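Uncharacterized protein YLR132C (Kluyveromyces marxianus, PDB 6PFQ) is the U6 snRNA exoribonuclease Usb1, a 2H-superfamily phosphodiesterase that probably trims the 3' end of U6 snRNA. Local coordinates at residues A[14-19]-A[59-64]; A[110-115]-A[159-164]; A[100-105]-A[189-194]. One frame throughout, in Å; residues are numbered along the deposited sequence.

Contact 1. Residues A[14-19]-A[59-64]; sequences LELRLD and LHVSLS
Four backbone hydrogen bonds tie strand 14-16 to the start of strand 59-68, two around each hydrogen-bonded antiparallel pair. At L14 and V61, L14 N reaches V61 O over 2.9 Å in the carbonyl plane, while V61 N comes to L14 O from above the L14 carbonyl plane. At L16 and L59, L16 N to L59 O (2.8 Å) comes in 42° out of the carbonyl plane, and the return bond from L59 N to L16 O is more bent at the hydrogen. E15 and H60 form the non-hydrogen-bonded pair between them, and L14 O also takes a CA-H from H60 CA at 3.2 Å.

In the paired strands the side chains alternate between two faces. L14, L16, L59 and V61 share the apolar one. L14 CB meets V61 CB, and its CD2 methyl crosses obliquely to L63 CD1 at 3.7 Å; L16 CD1 touches V61 CG2. Beyond the strand, L18 turns its CD1 back onto L59 CG, again at 3.7 Å. This layer is packed against V155 of strand 154-161, which meets L16, L59 and V61, and against C202 and F200 of strand 200-202. D19 follows as the N-cap of helix 20-39, its OD1 taking the N-H of Q22.

Alternation along the H-V-S sequence turns V61 toward L14, L16 and V155 and puts H60 and S62 on the opposite face, as in one of the two HxS motifs of a 2H phosphodiesterase; both bind UMP in this protein, though none is bound in this model. E15 lies beside H60 on that face, with E15 OE1 5.1 Å from H60 NE2, too far for a direct bond. At that separation a carboxylate may still favour the protonated imidazole slightly.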
# COMPACT_ATOMS: atom_id res chain seq x y z
N LEU A 14 -1.05 -7.86 -2.20
CA LEU A 14 -1.32 -8.73 -1.06
C LEU A 14 -2.47 -8.13 -0.27
O LEU A 14 -2.55 -6.91 -0.11
CB LEU A 14 -0.11 -8.85 -0.10
CG LEU A 14 1.23 -9.35 -0.60
CD1 LEU A 14 2.19 -9.48 0.53
CD2 LEU A 14 1.03 -10.73 -1.24
N GLU A 15 -3.35 -8.97 0.25
CA GLU A 15 -4.48 -8.52 1.05
C GLU A 15 -4.25 -8.90 2.50
O GLU A 15 -3.88 -10.05 2.78
CB GLU A 15 -5.77 -9.14 0.51
CG GLU A 15 -6.98 -8.86 1.31
CD GLU A 15 -8.19 -9.59 0.73
OE1 GLU A 15 -8.79 -9.05 -0.22
OE2 GLU A 15 -8.48 -10.69 1.22
N LEU A 16 -4.44 -7.95 3.42
CA LEU A 16 -4.15 -8.09 4.85
C LEU A 16 -5.44 -7.89 5.64
O LEU A 16 -5.91 -6.76 5.80
CB LEU A 16 -3.09 -7.08 5.33
CG LEU A 16 -1.86 -6.92 4.44
CD1 LEU A 16 -0.99 -5.82 5.04
CD2 LEU A 16 -1.09 -8.26 4.38
N ARG A 17 -6.03 -8.98 6.12
CA ARG A 17 -7.24 -8.88 6.93
C ARG A 17 -6.83 -8.77 8.39
O ARG A 17 -6.08 -9.61 8.88
CB ARG A 17 -8.15 -10.08 6.67
CG ARG A 17 -8.65 -10.14 5.20
CD ARG A 17 -9.41 -11.45 4.90
NE ARG A 17 -10.35 -11.72 5.98
CZ ARG A 17 -11.62 -11.30 5.98
NH1 ARG A 17 -12.08 -10.59 4.95
NH2 ARG A 17 -12.40 -11.56 7.00
N LEU A 18 -7.27 -7.69 9.04
CA LEU A 18 -6.91 -7.43 10.44
C LEU A 18 -7.82 -8.18 11.38
O LEU A 18 -9.04 -8.26 11.17
CB LEU A 18 -6.99 -5.93 10.76
CG LEU A 18 -5.81 -5.03 10.35
CD1 LEU A 18 -5.56 -5.06 8.86
CD2 LEU A 18 -6.08 -3.63 10.85
N ASP A 19 -7.24 -8.71 12.44
CA ASP A 19 -8.07 -9.30 13.47
C ASP A 19 -8.52 -8.21 14.42
O ASP A 19 -8.16 -7.04 14.29
CB ASP A 19 -7.32 -10.41 14.22
CG ASP A 19 -6.13 -9.91 15.01
OD1 ASP A 19 -6.03 -8.73 15.37
OD2 ASP A 19 -5.26 -10.73 15.31
N LEU A 59 -6.38 -4.21 4.62
CA LEU A 59 -5.28 -3.40 4.13
C LEU A 59 -4.56 -4.15 2.99
O LEU A 59 -4.91 -5.29 2.64
CB LEU A 59 -4.32 -3.07 5.28
CG LEU A 59 -4.99 -2.32 6.44
CD1 LEU A 59 -3.95 -1.91 7.51
CD2 LEU A 59 -5.78 -1.08 5.98
N HIS A 60 -3.55 -3.51 2.41
CA HIS A 60 -2.93 -4.03 1.20
C HIS A 60 -1.43 -3.78 1.21
O HIS A 60 -0.93 -2.92 1.93
CB HIS A 60 -3.59 -3.39 -0.04
CG HIS A 60 -5.08 -3.54 -0.06
ND1 HIS A 60 -5.93 -2.62 0.51
CD2 HIS A 60 -5.87 -4.53 -0.55
CE1 HIS A 60 -7.17 -3.02 0.36
NE2 HIS A 60 -7.16 -4.18 -0.28
N VAL A 61 -0.70 -4.60 0.44
CA VAL A 61 0.64 -4.25 -0.04
C VAL A 61 0.58 -4.26 -1.57
O VAL A 61 0.32 -5.31 -2.16
CB VAL A 61 1.73 -5.21 0.44
CG1 VAL A 61 3.11 -4.79 -0.13
CG2 VAL A 61 1.75 -5.35 1.96
N SER A 62 0.80 -3.10 -2.20
CA SER A 62 0.91 -3.06 -3.66
C SER A 62 2.18 -3.76 -4.11
O SER A 62 3.26 -3.52 -3.55
CB SER A 62 0.93 -1.62 -4.15
OG SER A 62 -0.27 -0.99 -3.79
N LEU A 63 2.06 -4.61 -5.13
CA LEU A 63 3.18 -5.38 -5.68
C LEU A 63 3.47 -5.03 -7.13
O LEU A 63 4.49 -5.49 -7.66
CB LEU A 63 2.89 -6.89 -5.58
CG LEU A 63 2.71 -7.41 -4.16
CD1 LEU A 63 2.27 -8.92 -4.19
CD2 LEU A 63 4.00 -7.25 -3.39
N SER A 64 2.62 -4.23 -7.78
CA SER A 64 2.93 -3.72 -9.11
C SER A 64 2.36 -2.32 -9.24
O SER A 64 1.47 -1.91 -8.48
CB SER A 64 2.34 -4.61 -10.22
OG SER A 64 0.93 -4.47 -10.22

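Contact 2. Residues A[110-115]-A[159-164]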
# COMPACT_ATOMS: atom_id res chain seq x y z
N ALA A 110 -1.76 13.44 -6.82
CA ALA A 110 -1.43 14.11 -5.56
C ALA A 110 -2.68 14.60 -4.81
O ALA A 110 -2.59 15.46 -3.92
CB ALA A 110 -0.42 15.26 -5.77
N SER A 111 -3.84 14.03 -5.10
CA SER A 111 -5.02 14.49 -4.37
C SER A 111 -5.10 13.87 -2.97
O SER A 111 -5.77 14.44 -2.09
CB SER A 111 -6.30 14.14 -5.12
OG SER A 111 -6.35 12.76 -5.42
N LEU A 112 -4.47 12.70 -2.77
CA LEU A 112 -4.55 11.99 -1.50
C LEU A 112 -3.15 11.71 -0.99
O LEU A 112 -2.24 11.44 -1.79
CB LEU A 112 -5.31 10.67 -1.66
CG LEU A 112 -6.78 10.78 -2.10
CD1 LEU A 112 -7.38 9.38 -2.38
CD2 LEU A 112 -7.57 11.51 -1.03
N GLN A 113 -2.99 11.76 0.33
CA GLN A 113 -1.69 11.54 0.95
C GLN A 113 -1.86 10.40 1.94
O GLN A 113 -2.64 10.51 2.89
CB GLN A 113 -1.18 12.83 1.62
CG GLN A 113 -0.93 13.88 0.49
CD GLN A 113 -0.43 15.22 0.97
OE1 GLN A 113 -0.69 15.62 2.11
NE2 GLN A 113 0.25 15.97 0.06
N PHE A 114 -1.16 9.29 1.70
CA PHE A 114 -1.34 8.06 2.45
C PHE A 114 -0.29 7.94 3.53
O PHE A 114 0.91 8.00 3.24
CB PHE A 114 -1.20 6.87 1.50
CG PHE A 114 -2.41 6.69 0.60
CD1 PHE A 114 -2.53 7.45 -0.56
CD2 PHE A 114 -3.39 5.77 0.92
CE1 PHE A 114 -3.67 7.31 -1.39
CE2 PHE A 114 -4.50 5.60 0.08
CZ PHE A 114 -4.62 6.38 -1.07
N LEU A 115 -0.74 7.72 4.76
CA LEU A 115 0.15 7.49 5.89
C LEU A 115 0.47 6.00 5.94
O LEU A 115 -0.45 5.18 6.05
CB LEU A 115 -0.56 7.93 7.18
CG LEU A 115 0.27 7.78 8.46
CD1 LEU A 115 1.41 8.81 8.48
CD2 LEU A 115 -0.64 7.93 9.71
N VAL A 159 -5.50 7.82 5.15
CA VAL A 159 -5.39 8.62 3.93
C VAL A 159 -6.00 9.99 4.21
O VAL A 159 -7.10 10.08 4.76
CB VAL A 159 -6.06 7.92 2.73
CG1 VAL A 159 -7.55 7.68 2.98
CG2 VAL A 159 -5.80 8.74 1.43
N ALA A 160 -5.27 11.04 3.86
CA ALA A 160 -5.72 12.42 4.04
C ALA A 160 -5.84 13.10 2.68
O ALA A 160 -5.15 12.71 1.71
CB ALA A 160 -4.75 13.21 4.90
N GLN A 161 -6.70 14.11 2.60
CA GLN A 161 -6.78 14.94 1.40
C GLN A 161 -5.63 15.91 1.36
O GLN A 161 -5.22 16.46 2.39
CB GLN A 161 -8.11 15.71 1.37
CG GLN A 161 -9.30 14.78 1.27
CD GLN A 161 -10.65 15.51 1.26
OE1 GLN A 161 -11.45 15.30 0.35
NE2 GLN A 161 -10.90 16.33 2.26
N ASN A 162 -5.08 16.13 0.18
CA ASN A 162 -4.04 17.15 0.03
C ASN A 162 -4.71 18.52 -0.04
O ASN A 162 -5.30 18.88 -1.07
CB ASN A 162 -3.21 16.87 -1.22
CG ASN A 162 -2.13 17.92 -1.46
OD1 ASN A 162 -1.90 18.82 -0.62
ND2 ASN A 162 -1.44 17.80 -2.61
N ALA A 163 -4.62 19.30 1.05
CA ALA A 163 -5.23 20.63 1.04
C ALA A 163 -4.57 21.56 0.02
O ALA A 163 -5.20 22.54 -0.40
CB ALA A 163 -5.14 21.29 2.42
N TYR A 164 -3.38 21.23 -0.45
CA TYR A 164 -2.62 22.15 -1.31
C TYR A 164 -2.63 21.69 -2.75
O TYR A 164 -1.82 22.17 -3.55
CB TYR A 164 -1.19 22.30 -0.79
CG TYR A 164 -1.25 22.77 0.64
CD1 TYR A 164 -1.32 24.12 0.94
CD2 TYR A 164 -1.30 21.85 1.69
CE1 TYR A 164 -1.43 24.55 2.25
CE2 TYR A 164 -1.40 22.27 3.01
CZ TYR A 164 -1.46 23.62 3.27
OH TYR A 164 -1.56 24.05 4.57
O HOH W 1 -2.71 15.77 3.92
O HOH W 2 0.74 18.83 0.34
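Q113 leaves strand 112-119 with CG anti to its carbonyl carbon, then runs out extended and crosses N162 obliquely. Its CB sits near A160 O and packs on V104 of the neighbouring strand; CG and CD pass N162 CB, CD at 3.9 Å. At the tip the two amides are stacked with their planes 17° apart, and Q113 NE2 lies 3.4 Å from N162 CG. Q113 OE1 accepts from a water at 2.7 Å that also donates to Q161 O. Q113 NE2 gives to E106 OE2 and to a second water, which in turn donates to N162 OD1. The amide plane is thus gripped from both ends.

The backbones beneath form an antiparallel pair within the sheet that carries the second HxS motif, H154 to S156. Q113 N bonds A160 O at 2.7 Å and A160 N bonds Q113 O, a hydrogen-bonded pair. Past the strand, N162 N bonds S111 O, N162 ND2 reaches A110 O at 2.9 Å in the amide plane, and N162 OD1 closes an Asx turn on Y164 N.

On the face that carries L112, F114 and V159, V159 CG2 stands over the centre of the F114 ring, 3.6 Å from its centroid, a CH-pi contact, and also touches L112 CB at 3.7 Å.

Contact 3. Residues A[100-105]-A[189-194]; sequences GGWLVY and DRLPLL
G100 and G101 make the corner where the chain leaves strand 94-99 for strand 102-106. G100 has phi of 88°, where a CB would collide with the carbonyl O of the residue before, and its own O accepts from R195 NH1. G101 brings its CA within 3.7 Å of L191 CD1, the methyl that fits against the bend.

W102 follows, its CG anti to the carbonyl carbon (chi1 -71°), which swings the indole to the first turn of helix 191-197. L191 CD2 lies over one face of the six-membered ring, 3.7 Å from its centroid and 14° off the normal, a CH-pi contact; L191 CD1 sits over the five-membered part, 3.8 Å from W102 CD1. L194, one helical turn on, touches W102 CH2 with its CD1 at 3.7 Å. The indole therefore joins helix to sheet, with V183, V29 and V33 of two further helices around it and NE1 bonded to A187 O. An alanine here would lose the whole ring and its NE1 bond, and would probably loosen the seat of L191 and L194 against the sheet.

Farther along the strand, V104 packs on L176 of helix 169-186, and the ring of Y105 stacks with that of H154.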
# COMPACT_ATOMS: atom_id res chain seq x y z
N GLY A 100 10.58 0.69 10.81
CA GLY A 100 10.88 2.10 10.57
C GLY A 100 9.71 2.98 10.94
O GLY A 100 8.80 2.60 11.67
N GLY A 101 9.77 4.23 10.45
CA GLY A 101 8.84 5.26 10.86
C GLY A 101 7.72 5.50 9.85
O GLY A 101 7.56 4.81 8.85
N TRP A 102 6.93 6.52 10.15
CA TRP A 102 5.86 6.91 9.24
C TRP A 102 6.41 7.41 7.93
O TRP A 102 7.41 8.14 7.89
CB TRP A 102 5.02 8.04 9.85
CG TRP A 102 4.18 7.68 10.98
CD1 TRP A 102 4.20 8.28 12.23
CD2 TRP A 102 3.12 6.68 11.03
NE1 TRP A 102 3.25 7.72 13.02
CE2 TRP A 102 2.58 6.73 12.33
CE3 TRP A 102 2.61 5.75 10.12
CZ2 TRP A 102 1.53 5.89 12.74
CZ3 TRP A 102 1.54 4.92 10.51
CH2 TRP A 102 1.02 5.00 11.83
N LEU A 103 5.72 7.04 6.84
CA LEU A 103 5.97 7.56 5.51
C LEU A 103 4.68 8.20 5.00
O LEU A 103 3.60 7.83 5.44
CB LEU A 103 6.39 6.45 4.56
CG LEU A 103 7.53 5.55 5.10
CD1 LEU A 103 7.72 4.40 4.15
CD2 LEU A 103 8.81 6.36 5.18
N VAL A 104 4.80 9.16 4.09
CA VAL A 104 3.60 9.70 3.43
C VAL A 104 3.81 9.57 1.94
O VAL A 104 4.81 10.09 1.41
CB VAL A 104 3.27 11.15 3.83
CG1 VAL A 104 1.95 11.56 3.12
CG2 VAL A 104 3.12 11.28 5.39
N TYR A 105 2.95 8.79 1.29
CA TYR A 105 2.97 8.59 -0.17
C TYR A 105 1.78 9.27 -0.82
O TYR A 105 0.66 9.12 -0.35
CB TYR A 105 2.91 7.10 -0.52
CG TYR A 105 4.19 6.32 -0.24
CD1 TYR A 105 5.29 6.46 -1.06
CD2 TYR A 105 4.28 5.45 0.85
CE1 TYR A 105 6.48 5.73 -0.83
CE2 TYR A 105 5.45 4.72 1.08
CZ TYR A 105 6.53 4.87 0.26
OH TYR A 105 7.67 4.16 0.49
N ASP A 189 5.09 7.95 18.68
CA ASP A 189 5.37 7.21 19.92
C ASP A 189 4.67 5.85 19.98
O ASP A 189 5.09 5.00 20.76
CB ASP A 189 4.96 8.02 21.17
CG ASP A 189 5.79 9.29 21.33
OD1 ASP A 189 6.77 9.49 20.59
OD2 ASP A 189 5.47 10.11 22.21
N ARG A 190 3.59 5.65 19.22
CA ARG A 190 2.93 4.36 19.26
C ARG A 190 3.38 3.45 18.12
O ARG A 190 2.81 2.38 17.93
CB ARG A 190 1.40 4.51 19.20
CG ARG A 190 0.76 5.61 20.09
CD ARG A 190 0.52 5.12 21.55
NE ARG A 190 1.74 4.96 22.35
CZ ARG A 190 2.38 5.97 22.96
NH1 ARG A 190 1.95 7.23 22.83
NH2 ARG A 190 3.46 5.75 23.69
N LEU A 191 4.40 3.83 17.36
CA LEU A 191 4.84 2.94 16.30
C LEU A 191 5.40 1.61 16.80
O LEU A 191 5.17 0.59 16.11
CB LEU A 191 5.87 3.65 15.40
CG LEU A 191 5.17 4.52 14.34
CD1 LEU A 191 6.20 5.28 13.51
CD2 LEU A 191 4.34 3.65 13.39
N PRO A 192 6.08 1.51 17.95
CA PRO A 192 6.50 0.17 18.40
C PRO A 192 5.33 -0.77 18.59
O PRO A 192 5.42 -1.95 18.24
CB PRO A 192 7.26 0.44 19.70
CG PRO A 192 7.84 1.83 19.48
CD PRO A 192 6.71 2.58 18.74
N LEU A 193 4.22 -0.26 19.16
CA LEU A 193 3.01 -1.06 19.31
C LEU A 193 2.47 -1.51 17.95
O LEU A 193 2.04 -2.65 17.78
CB LEU A 193 1.96 -0.25 20.07
CG LEU A 193 0.57 -0.85 20.19
CD1 LEU A 193 0.57 -1.98 21.28
CD2 LEU A 193 -0.47 0.22 20.52
N LEU A 194 2.45 -0.59 16.98
CA LEU A 194 1.96 -0.98 15.66
C LEU A 194 2.85 -2.06 15.06
O LEU A 194 2.36 -3.11 14.61
CB LEU A 194 1.88 0.26 14.76
CG LEU A 194 1.40 0.04 13.33
CD1 LEU A 194 0.87 1.38 12.78
CD2 LEU A 194 2.57 -0.43 12.43

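In the fold
Contact 2 and strand 102-106 of contact 3 lie in one sheet, with helix 191-197 packed on it; contact 1 lies in the other, its centre about 20 Å from that of contact 2 and about 17 Å from that of contact 3. Contacts 2 and 3 join directly: F114 N lies 2.7 Å from Y105 O, a probable hydrogen bond, and L115 CG 3.5 Å from W102 CE3. Contact 1 supplies H60 and S62 of the UMP site, unoccupied by UMP here. H154 and S156 come from the other sheet, the side chains of F114 and S156 about 3 Å apart, those of V61 and H154 about 7 Å. The site thus probably lies between the sheets, consistent with 2H enzymes.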